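Local coordinates for protein peptidoglycan D,D-transpeptidase PbpA (Mycobacterium tuberculosis, PDB 3UN7) that probably catalyses the cross-linking of peptidoglycan in the mycobacterial cell wall and takes part in regulating cell length, at residues L303-T306 and Q310-V313; Q213-P218 and F257-I262; P52-P57 and A116-M121; F87-A92 and G344-N349. One frame throughout, in Å; residues are numbered along the deposited sequence.

Contact 1: L303-T306 and Q310-V313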
loop_
_atom_site.group_PDB
_atom_site.type_symbol
_atom_site.label_atom_id
_atom_site.label_comp_id
_atom_site.label_asym_id
_atom_site.label_seq_id
_atom_site.Cartn_x
_atom_site.Cartn_y
_atom_site.Cartn_z
ATOM N N LEU A 303 5.089 10.463 -22.389
ATOM C CA LEU A 303 3.959 9.524 -22.470
ATOM C C LEU A 303 4.440 8.086 -22.628
ATOM O O LEU A 303 3.937 7.171 -21.953
ATOM C CB LEU A 303 2.996 9.887 -23.614
ATOM C CG LEU A 303 1.835 8.917 -23.897
ATOM C CD1 LEU A 303 0.953 8.700 -22.671
ATOM C CD2 LEU A 303 0.998 9.440 -25.039
ATOM N N GLY A 304 5.417 7.883 -23.514
ATOM C CA GLY A 304 6.021 6.557 -23.666
ATOM C C GLY A 304 6.480 5.991 -22.329
ATOM O O GLY A 304 6.161 4.854 -21.991
ATOM N N MET A 305 7.230 6.797 -21.579
ATOM C CA MET A 305 7.786 6.400 -20.285
ATOM C C MET A 305 6.699 6.240 -19.214
ATOM O O MET A 305 6.790 5.354 -18.363
ATOM C CB MET A 305 8.839 7.419 -19.823
ATOM C CG MET A 305 10.182 7.362 -20.574
ATOM S SD MET A 305 11.407 8.553 -19.916
ATOM C CE MET A 305 11.478 8.007 -18.186
ATOM N N THR A 306 5.680 7.098 -19.266
ATOM C CA THR A 306 4.538 7.035 -18.348
ATOM C C THR A 306 3.770 5.725 -18.475
ATOM O O THR A 306 3.278 5.185 -17.473
ATOM C CB THR A 306 3.580 8.241 -18.553
ATOM O OG1 THR A 306 4.268 9.457 -18.221
ATOM C CG2 THR A 306 2.316 8.120 -17.674
ATOM N N GLN A 310 6.949 4.914 -15.528
ATOM C CA GLN A 310 8.122 5.717 -15.208
ATOM C C GLN A 310 7.823 7.210 -15.370
ATOM O O GLN A 310 6.716 7.661 -15.058
ATOM C CB GLN A 310 9.351 5.288 -16.046
ATOM C CG GLN A 310 9.811 3.828 -15.851
ATOM C CD GLN A 310 10.224 3.470 -14.412
ATOM O OE1 GLN A 310 10.410 2.299 -14.100
ATOM N NE2 GLN A 310 10.399 4.478 -13.551
ATOM N N LYS A 311 8.809 7.966 -15.855
ATOM C CA LYS A 311 8.747 9.436 -15.868
ATOM C C LYS A 311 8.258 10.022 -14.524
ATOM O O LYS A 311 8.939 9.886 -13.503
ATOM C CB LYS A 311 7.944 9.957 -17.074
ATOM C CG LYS A 311 8.115 11.475 -17.368
ATOM C CD LYS A 311 9.596 11.898 -17.400
ATOM C CE LYS A 311 9.789 13.402 -17.630
ATOM N NZ LYS A 311 10.050 13.664 -19.069
ATOM N N ASP A 312 7.096 10.666 -14.515
ATOM C CA ASP A 312 6.596 11.349 -13.322
ATOM C C ASP A 312 5.500 10.565 -12.565
ATOM O O ASP A 312 4.947 11.062 -11.589
ATOM C CB ASP A 312 6.068 12.733 -13.676
ATOM C CG ASP A 312 7.126 13.633 -14.301
ATOM O OD1 ASP A 312 8.187 13.828 -13.684
ATOM O OD2 ASP A 312 6.885 14.164 -15.404
ATOM N N VAL A 313 5.178 9.359 -13.009
ATOM C CA VAL A 313 4.203 8.534 -12.272
ATOM C C VAL A 313 4.732 8.169 -10.880
ATOM O O VAL A 313 5.833 7.644 -10.745
ATOM C CB VAL A 313 3.817 7.254 -13.045
ATOM C CG1 VAL A 313 2.574 6.611 -12.437
ATOM C CG2 VAL A 313 3.563 7.584 -14.488
HETATM O O HOH W 1 4.343 10.884 -16.226
#
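The end of helix 300-306 meets a type II' beta turn, Gln310-Val313, where Met305 O accepts a hydrogen bond from the backbone N of Gln310, 2.9 Å away. The turn closes on itself through Val313 N and Gln310 O, 3.1 Å apart, and Lys311 takes its second place with a positive phi. The CB of Lys311 lies 3.8 Å from Met305 CB. The Met305 chain bends at its thioether (chi3 58°), which folds CE back to 3.5 Å from Lys311 N; a flexible, unbranched methionine can follow the backbone in this way.

Thr306 divides its branches. With CG2 anti to the backbone N, the methyl goes to Val313 CG2, a tight 3.5 Å contact between side chains crossing at about a right angle. Its hydroxyl, on the other branch, bonds Ala302 O one helical turn back and shares a water with Asp312 N, so the polar end of a buried residue is satisfied. Gln310 sends OE1 away to Glu400 N, and its side chain is about 7 Å from that of Ser193, probably the acyl-ester nucleophile. The type II' turn thus follows the helix beside the probable active site of a penicillin-binding transpeptidase domain.

Contact 2: Q213-P218 and F257-I262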
loop_
_atom_site.group_PDB
_atom_site.type_symbol
_atom_site.label_atom_id
_atom_site.label_comp_id
_atom_site.label_asym_id
_atom_site.label_seq_id
_atom_site.Cartn_x
_atom_site.Cartn_y
_atom_site.Cartn_z
ATOM N N GLN A 213 -2.663 -6.854 -32.183
ATOM C CA GLN A 213 -1.240 -7.122 -32.320
ATOM C C GLN A 213 -0.379 -5.896 -32.044
ATOM O O GLN A 213 -0.638 -4.823 -32.579
ATOM C CB GLN A 213 -0.958 -7.695 -33.719
ATOM C CG GLN A 213 -1.676 -9.036 -33.979
ATOM C CD GLN A 213 -1.180 -10.145 -33.069
ATOM O OE1 GLN A 213 -1.948 -10.725 -32.297
ATOM N NE2 GLN A 213 0.121 -10.423 -33.130
ATOM N N LEU A 214 0.631 -6.069 -31.188
ATOM C CA LEU A 214 1.576 -5.001 -30.853
ATOM C C LEU A 214 3.010 -5.466 -31.073
ATOM O O LEU A 214 3.287 -6.673 -31.081
ATOM C CB LEU A 214 1.409 -4.565 -29.393
ATOM C CG LEU A 214 0.013 -4.160 -28.933
ATOM C CD1 LEU A 214 -0.070 -4.178 -27.389
ATOM C CD2 LEU A 214 -0.335 -2.811 -29.491
ATOM N N THR A 215 3.922 -4.507 -31.207
ATOM C CA THR A 215 5.327 -4.815 -31.475
ATOM C C THR A 215 5.934 -5.777 -30.452
ATOM O O THR A 215 5.661 -5.692 -29.251
ATOM C CB THR A 215 6.212 -3.549 -31.619
ATOM O OG1 THR A 215 7.556 -3.952 -31.894
ATOM C CG2 THR A 215 6.193 -2.687 -30.354
ATOM N N ALA A 216 6.733 -6.708 -30.963
ATOM C CA ALA A 216 7.482 -7.637 -30.140
ATOM C C ALA A 216 8.947 -7.209 -30.078
ATOM O O ALA A 216 9.756 -7.879 -29.441
ATOM C CB ALA A 216 7.359 -9.053 -30.697
ATOM N N ALA A 217 9.264 -6.083 -30.726
ATOM C CA ALA A 217 10.635 -5.561 -30.853
ATOM C C ALA A 217 11.330 -5.372 -29.509
ATOM O O ALA A 217 10.699 -4.920 -28.561
ATOM C CB ALA A 217 10.643 -4.234 -31.650
ATOM N N PRO A 218 12.634 -5.717 -29.430
ATOM C CA PRO A 218 13.426 -5.587 -28.206
ATOM C C PRO A 218 13.717 -4.134 -27.803
ATOM O O PRO A 218 13.988 -3.874 -26.636
ATOM C CB PRO A 218 14.726 -6.319 -28.551
ATOM C CG PRO A 218 14.837 -6.221 -30.028
ATOM C CD PRO A 218 13.432 -6.284 -30.538
ATOM N N PHE A 257 3.878 -1.938 -24.570
ATOM C CA PHE A 257 3.119 -0.958 -23.792
ATOM C C PHE A 257 3.502 0.499 -24.076
ATOM O O PHE A 257 2.668 1.401 -23.949
ATOM C CB PHE A 257 3.130 -1.317 -22.309
ATOM C CG PHE A 257 2.244 -2.479 -22.009
ATOM C CD1 PHE A 257 0.887 -2.278 -21.791
ATOM C CD2 PHE A 257 2.738 -3.779 -22.048
ATOM C CE1 PHE A 257 0.038 -3.352 -21.557
ATOM C CE2 PHE A 257 1.895 -4.858 -21.819
ATOM C CZ PHE A 257 0.535 -4.639 -21.573
ATOM N N VAL A 258 4.750 0.723 -24.479
ATOM C CA VAL A 258 5.160 2.046 -24.952
ATOM C C VAL A 258 4.317 2.365 -26.193
ATOM O O VAL A 258 3.674 3.420 -26.275
ATOM C CB VAL A 258 6.682 2.090 -25.269
ATOM C CG1 VAL A 258 7.062 3.376 -26.015
ATOM C CG2 VAL A 258 7.487 1.967 -23.974
ATOM N N GLN A 259 4.298 1.429 -27.132
ATOM C CA GLN A 259 3.513 1.572 -28.364
ATOM C C GLN A 259 2.016 1.722 -28.054
ATOM O O GLN A 259 1.357 2.622 -28.568
ATOM C CB GLN A 259 3.775 0.383 -29.297
ATOM C CG GLN A 259 3.136 0.506 -30.677
ATOM C CD GLN A 259 3.213 -0.778 -31.451
ATOM O OE1 GLN A 259 2.914 -1.851 -30.931
ATOM N NE2 GLN A 259 3.637 -0.684 -32.700
ATOM N N LEU A 260 1.501 0.873 -27.167
ATOM C CA LEU A 260 0.085 0.905 -26.803
ATOM C C LEU A 260 -0.330 2.216 -26.120
ATOM O O LEU A 260 -1.371 2.773 -26.439
ATOM C CB LEU A 260 -0.280 -0.299 -25.921
ATOM C CG LEU A 260 -1.744 -0.362 -25.447
ATOM C CD1 LEU A 260 -2.686 -0.620 -26.632
ATOM C CD2 LEU A 260 -1.951 -1.407 -24.348
ATOM N N GLY A 261 0.482 2.687 -25.173
ATOM C CA GLY A 261 0.178 3.917 -24.449
ATOM C C GLY A 261 0.196 5.140 -25.345
ATOM O O GLY A 261 -0.693 5.994 -25.281
ATOM N N ILE A 262 1.222 5.242 -26.176
ATOM C CA ILE A 262 1.284 6.336 -27.148
ATOM C C ILE A 262 0.055 6.294 -28.070
ATOM O O ILE A 262 -0.554 7.323 -28.335
ATOM C CB ILE A 262 2.627 6.352 -27.923
ATOM C CG1 ILE A 262 3.768 6.749 -26.975
ATOM C CG2 ILE A 262 2.559 7.295 -29.145
ATOM C CD1 ILE A 262 5.160 6.367 -27.475
#
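Gln259 reaches out from its helix to the backbone of strand 213-215, with Thr215 CG2 over the face of its amide and Leu214 CB beside OE1. Its CG stands anti to the backbone N (chi1 -173°) and the chain runs on extended, which carries OE1 far enough from the helix to take the N-H of Thr215 at 2.9 Å. The bond is nearly straight, 173° at the hydrogen, although the donor lies 25° off the plane of the amide carbonyl. A glutamine suits this place because it is long enough to span the gap and ends in a neutral acceptor.

Thr215 crosses the Gln259 chain at a slant. Its CG2, between the backbone N and the carbonyl carbon, comes to 3.4 Å from OE1 and 3.7 Å from Gln259 CD, so a methyl covers the amide end. The hydroxyl is turned elsewhere: OG1 accepts from Ala217 N at 3.0 Å, forming an ST turn where the strand ends. Strand 213-215 pairs antiparallel with 242-244, Leu214 bonding Val243 through the backbone, and this small two-stranded sheet of the transpeptidase domain is thereby tied to helix 254-264.

Leu214 CB lies close to the amide plane, 3.5 Å from Gln259 OE1, while the CD1 branch extends to Leu260 CB at 4.2 Å, an apolar meeting with the next residue of the helix. Leucine at both positions fits the buried surroundings: Leu214 also touches Ala256 and Arg263, and Leu260 packs on Leu245 and on Ala203 of helix 196-205.

Contact 3: P52-P57 and A116-M121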
loop_
_atom_site.group_PDB
_atom_site.type_symbol
_atom_site.label_atom_id
_atom_site.label_comp_id
_atom_site.label_asym_id
_atom_site.label_seq_id
_atom_site.Cartn_x
_atom_site.Cartn_y
_atom_site.Cartn_z
ATOM N N PRO A 52 6.010 -3.583 18.943
ATOM C CA PRO A 52 6.133 -2.165 18.592
ATOM C C PRO A 52 6.526 -1.878 17.136
ATOM O O PRO A 52 5.857 -1.076 16.484
ATOM C CB PRO A 52 7.189 -1.639 19.570
ATOM C CG PRO A 52 7.993 -2.846 19.972
ATOM C CD PRO A 52 7.102 -4.044 19.830
ATOM N N GLU A 53 7.568 -2.525 16.623
ATOM C CA GLU A 53 8.034 -2.231 15.251
ATOM C C GLU A 53 6.988 -2.641 14.213
ATOM O O GLU A 53 6.727 -1.911 13.235
ATOM C CB GLU A 53 9.392 -2.893 14.943
ATOM C CG GLU A 53 10.531 -2.415 15.836
ATOM C CD GLU A 53 11.915 -2.844 15.349
ATOM O OE1 GLU A 53 12.026 -3.445 14.259
ATOM O OE2 GLU A 53 12.909 -2.571 16.065
ATOM N N VAL A 54 6.380 -3.803 14.442
ATOM C CA VAL A 54 5.379 -4.339 13.534
ATOM C C VAL A 54 4.205 -3.374 13.330
ATOM O O VAL A 54 3.831 -3.110 12.180
ATOM C CB VAL A 54 4.842 -5.698 13.998
ATOM C CG1 VAL A 54 3.733 -6.175 13.055
ATOM C CG2 VAL A 54 5.978 -6.722 14.060
ATOM N N TYR A 55 3.648 -2.847 14.425
ATOM C CA TYR A 55 2.453 -1.973 14.337
ATOM C C TYR A 55 2.720 -0.470 14.403
ATOM O O TYR A 55 1.782 0.314 14.413
ATOM C CB TYR A 55 1.405 -2.366 15.399
ATOM C CG TYR A 55 0.878 -3.760 15.178
ATOM C CD1 TYR A 55 1.474 -4.846 15.813
ATOM C CD2 TYR A 55 -0.201 -3.997 14.319
ATOM C CE1 TYR A 55 1.009 -6.163 15.613
ATOM C CE2 TYR A 55 -0.687 -5.308 14.123
ATOM C CZ TYR A 55 -0.058 -6.371 14.764
ATOM O OH TYR A 55 -0.485 -7.646 14.570
ATOM N N ALA A 56 3.986 -0.058 14.451
ATOM C CA ALA A 56 4.311 1.379 14.451
ATOM C C ALA A 56 3.597 2.198 13.357
ATOM O O ALA A 56 3.114 3.285 13.634
ATOM C CB ALA A 56 5.816 1.603 14.403
ATOM N N PRO A 57 3.522 1.685 12.109
ATOM C CA PRO A 57 2.803 2.421 11.068
ATOM C C PRO A 57 1.310 2.617 11.370
ATOM O O PRO A 57 0.688 3.527 10.810
ATOM C CB PRO A 57 2.965 1.507 9.842
ATOM C CG PRO A 57 4.263 0.818 10.080
ATOM C CD PRO A 57 4.148 0.473 11.549
ATOM N N ALA A 116 2.461 -11.592 9.132
ATOM C CA ALA A 116 3.004 -12.266 7.948
ATOM C C ALA A 116 3.716 -11.300 7.008
ATOM O O ALA A 116 4.776 -11.611 6.488
ATOM C CB ALA A 116 1.912 -13.024 7.207
ATOM N N GLY A 117 3.135 -10.123 6.788
ATOM C CA GLY A 117 3.768 -9.129 5.921
ATOM C C GLY A 117 5.090 -8.685 6.515
ATOM O O GLY A 117 6.117 -8.661 5.827
ATOM N N TRP A 118 5.051 -8.325 7.797
ATOM C CA TRP A 118 6.247 -7.946 8.537
ATOM C C TRP A 118 7.302 -9.038 8.456
ATOM O O TRP A 118 8.441 -8.759 8.071
ATOM C CB TRP A 118 5.942 -7.652 10.018
ATOM C CG TRP A 118 7.202 -7.387 10.818
ATOM C CD1 TRP A 118 7.825 -8.245 11.683
ATOM C CD2 TRP A 118 7.999 -6.193 10.799
ATOM N NE1 TRP A 118 8.949 -7.651 12.214
ATOM C CE2 TRP A 118 9.073 -6.391 11.693
ATOM C CE3 TRP A 118 7.906 -4.975 10.118
ATOM C CZ2 TRP A 118 10.053 -5.416 11.919
ATOM C CZ3 TRP A 118 8.883 -4.001 10.349
ATOM C CH2 TRP A 118 9.935 -4.230 11.237
ATOM N N ASP A 119 6.934 -10.266 8.837
ATOM C CA ASP A 119 7.902 -11.364 8.863
ATOM C C ASP A 119 8.503 -11.565 7.479
ATOM O O ASP A 119 9.719 -11.735 7.340
ATOM C CB ASP A 119 7.269 -12.678 9.328
ATOM C CG ASP A 119 6.913 -12.688 10.806
ATOM O OD1 ASP A 119 7.391 -11.804 11.552
ATOM O OD2 ASP A 119 6.161 -13.608 11.220
ATOM N N ALA A 120 7.652 -11.566 6.453
ATOM C CA ALA A 120 8.125 -11.757 5.077
ATOM C C ALA A 120 9.092 -10.651 4.643
ATOM O O ALA A 120 10.104 -10.928 4.000
ATOM C CB ALA A 120 6.964 -11.862 4.116
ATOM N N MET A 121 8.792 -9.408 5.015
ATOM C CA MET A 121 9.677 -8.281 4.725
ATOM C C MET A 121 11.006 -8.397 5.473
ATOM O O MET A 121 12.057 -8.023 4.944
ATOM C CB MET A 121 8.991 -6.949 5.065
ATOM C CG MET A 121 7.913 -6.516 4.059
ATOM S SD MET A 121 8.552 -6.184 2.392
ATOM C CE MET A 121 9.265 -4.565 2.640
#
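Trp118 reaches across to helix 52-59 and meets Val54 and Glu53, its ring carried outward by a first torsion that sets CG anti to the backbone N (chi1 175°). At the root, CB lies 4.0 Å from Val54 CG1. One bond on, the five-membered ring comes beneath the other valine methyl: Val54 CG2 is 3.5 Å from the centroid and only 15° off the normal, a CH-pi contact over the face. Val54 CG2 is nearest Trp118 CD1, at 3.4 Å, with CG and NE1 little farther off. A branched valine suits this spot, since one methyl can serve the CB and the other the ring.

Trp118 belongs to helix 111-123, which also packs on helix 446-458; such pairing of an N-terminal with a C-terminal helix beside the antiparallel sheet is familiar from the beta-lactamase-like fold. The tryptophan thus joins this layer to a helix of the dimerisation-domain region.

Farther out, the six-membered ring meets Glu53. CH2 lies 4.0 Å from Glu53 CB, and CZ2 is 3.6 Å from OE1 of a carboxylate turned 85° to the ring plane. Over the same face as Val54 CG2 lies Glu53 O, which also accepts a hydrogen bond from Ser151 OG.

Contact 4: F87-A92 and G344-N349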
loop_
_atom_site.group_PDB
_atom_site.type_symbol
_atom_site.label_atom_id
_atom_site.label_comp_id
_atom_site.label_asym_id
_atom_site.label_seq_id
_atom_site.Cartn_x
_atom_site.Cartn_y
_atom_site.Cartn_z
ATOM N N PHE A 87 -17.865 12.677 26.858
ATOM C CA PHE A 87 -17.816 13.573 28.008
ATOM C C PHE A 87 -18.916 13.380 29.061
ATOM O O PHE A 87 -18.795 13.877 30.182
ATOM C CB PHE A 87 -17.674 15.037 27.580
ATOM C CG PHE A 87 -16.680 15.789 28.405
ATOM C CD1 PHE A 87 -17.102 16.727 29.342
ATOM C CD2 PHE A 87 -15.318 15.520 28.283
ATOM C CE1 PHE A 87 -16.184 17.402 30.127
ATOM C CE2 PHE A 87 -14.386 16.187 29.065
ATOM C CZ PHE A 87 -14.820 17.134 29.987
ATOM N N GLY A 88 -19.967 12.645 28.711
ATOM C CA GLY A 88 -20.956 12.203 29.696
ATOM C C GLY A 88 -20.355 11.199 30.671
ATOM O O GLY A 88 -20.662 11.218 31.869
ATOM N N ARG A 89 -19.479 10.336 30.159
ATOM C CA ARG A 89 -18.862 9.280 30.969
ATOM C C ARG A 89 -17.774 9.802 31.916
ATOM O O ARG A 89 -17.663 9.329 33.050
ATOM C CB ARG A 89 -18.320 8.137 30.094
ATOM C CG ARG A 89 -19.285 7.614 29.027
ATOM C CD ARG A 89 -20.665 7.256 29.586
ATOM N NE ARG A 89 -20.755 5.873 30.051
ATOM C CZ ARG A 89 -21.114 5.503 31.279
ATOM N NH1 ARG A 89 -21.427 6.412 32.201
ATOM N NH2 ARG A 89 -21.164 4.211 31.588
ATOM N N ARG A 90 -16.978 10.766 31.452
ATOM C CA ARG A 90 -15.896 11.313 32.269
ATOM C C ARG A 90 -16.463 12.174 33.389
ATOM O O ARG A 90 -15.942 12.174 34.509
ATOM C CB ARG A 90 -14.887 12.106 31.428
ATOM C CG ARG A 90 -13.561 12.361 32.154
ATOM C CD ARG A 90 -12.794 13.538 31.567
ATOM N NE ARG A 90 -11.733 13.133 30.645
ATOM C CZ ARG A 90 -10.912 13.980 30.020
ATOM N NH1 ARG A 90 -11.026 15.291 30.204
ATOM N NH2 ARG A 90 -9.969 13.520 29.205
ATOM N N LEU A 91 -17.538 12.898 33.077
ATOM C CA LEU A 91 -18.253 13.694 34.072
ATOM C C LEU A 91 -18.865 12.797 35.146
ATOM O O LEU A 91 -18.734 13.076 36.345
ATOM C CB LEU A 91 -19.316 14.585 33.411
ATOM C CG LEU A 91 -18.861 15.917 32.786
ATOM C CD1 LEU A 91 -20.011 16.584 32.049
ATOM C CD2 LEU A 91 -18.270 16.875 33.830
ATOM N N ALA A 92 -19.508 11.710 34.714
ATOM C CA ALA A 92 -20.042 10.701 35.631
ATOM C C ALA A 92 -18.947 10.131 36.536
ATOM O O ALA A 92 -19.163 9.958 37.732
ATOM C CB ALA A 92 -20.750 9.586 34.860
ATOM N N GLY A 344 -16.516 3.452 24.031
ATOM C CA GLY A 344 -16.236 4.093 25.316
ATOM C C GLY A 344 -15.357 3.226 26.215
ATOM O O GLY A 344 -15.076 2.076 25.882
ATOM N N PRO A 345 -14.931 3.770 27.372
ATOM C CA PRO A 345 -14.091 3.050 28.337
ATOM C C PRO A 345 -14.738 1.744 28.784
ATOM O O PRO A 345 -14.039 0.786 29.113
ATOM C CB PRO A 345 -14.033 4.001 29.540
ATOM C CG PRO A 345 -15.096 5.012 29.314
ATOM C CD PRO A 345 -15.242 5.131 27.839
ATOM N N ASP A 346 -16.066 1.714 28.789
ATOM C CA ASP A 346 -16.808 0.520 29.188
ATOM C C ASP A 346 -17.275 -0.288 27.951
ATOM O O ASP A 346 -18.124 -1.189 28.039
ATOM C CB ASP A 346 -17.937 0.904 30.161
ATOM C CG ASP A 346 -17.403 1.333 31.536
ATOM O OD1 ASP A 346 -17.998 2.227 32.186
ATOM O OD2 ASP A 346 -16.376 0.777 31.981
ATOM N N LEU A 347 -16.684 0.052 26.808
ATOM C CA LEU A 347 -16.847 -0.654 25.531
ATOM C C LEU A 347 -18.206 -0.503 24.828
ATOM O O LEU A 347 -18.478 -1.195 23.855
ATOM C CB LEU A 347 -16.421 -2.127 25.643
ATOM C CG LEU A 347 -15.022 -2.337 26.233
ATOM C CD1 LEU A 347 -14.767 -3.819 26.516
ATOM C CD2 LEU A 347 -13.952 -1.744 25.320
ATOM N N ALA A 348 -19.044 0.413 25.306
ATOM C CA ALA A 348 -20.265 0.753 24.574
ATOM C C ALA A 348 -19.886 1.427 23.256
ATOM O O ALA A 348 -18.888 2.155 23.180
ATOM C CB ALA A 348 -21.135 1.661 25.397
ATOM N N ASN A 349 -20.679 1.165 22.220
ATOM C CA ASN A 349 -20.422 1.694 20.888
ATOM C C ASN A 349 -20.559 3.230 20.833
ATOM O O ASN A 349 -21.500 3.802 21.399
ATOM C CB ASN A 349 -21.380 1.026 19.908
ATOM C CG ASN A 349 -21.192 1.489 18.498
ATOM O OD1 ASN A 349 -20.133 1.294 17.900
ATOM N ND2 ASN A 349 -22.237 2.078 17.934
#
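Arg89 and Asp346 face each other across the surface as a long salt bridge, NH2 to OD1 at 3.8 Å. Each residue has its CG anti to its own carbonyl carbon, but the two chains behave differently beyond that point. Arg89 folds twice, at chi2 (-51°) and at chi3 (-89°), so that the guanidinium bends round from helix 87-96 instead of running straight out. Asp346 is short and has little to adjust beyond the turn of its carboxylate. The chains cross at about a right angle and the two charged planes stand 64° apart; OD1 stands far off the plane of the guanidinium, so the pair is electrostatic and not a directed hydrogen bond.

Backbone shape fixes where the acid sits. Gly344-Leu347 is a type I turn, with Leu347 N bonded to Gly344 O at 2.7 Å, and a second bond of 2.8 Å, Gly344 N to Ala348 O, continues the hairpin between strands 339-343 and 349-352. Leu347 takes a left-handed backbone, as in a type I turn with a G1 bulge. Pro345 suits the second position of the turn because its ring holds phi near the required value, and it touches Leu86 and Arg101.

Asp346 OD1 has a further long, weak ion pair with Arg98 NH1. Between Arg89 and Asp346 the attraction is one of charge, probably weakened by solvent and tolerant of movement in the arginine.

In the fold
Contacts 1 and 2 are neighbours in the transpeptidase domain, their centres about 15 Å apart, touching where Leu303 and Gly304 pack on Val258, Gly261 and Ile262. Both are partly buried and join a directed hydrogen bond to apolar packing, between backbones in contact 1 and from backbone to glutamine in contact 2. Contact 3 is also partly buried, but rests a valine methyl on a tryptophan face, between two helices beyond the chain's centre. Contact 4, exposed, lies about 62 Å from contact 2 between centres; its polar link is a long ion pair. Contacts 3 and 4 alternate along the sequence, each bringing a helix of the dimerisation-domain region to a later part of the chain.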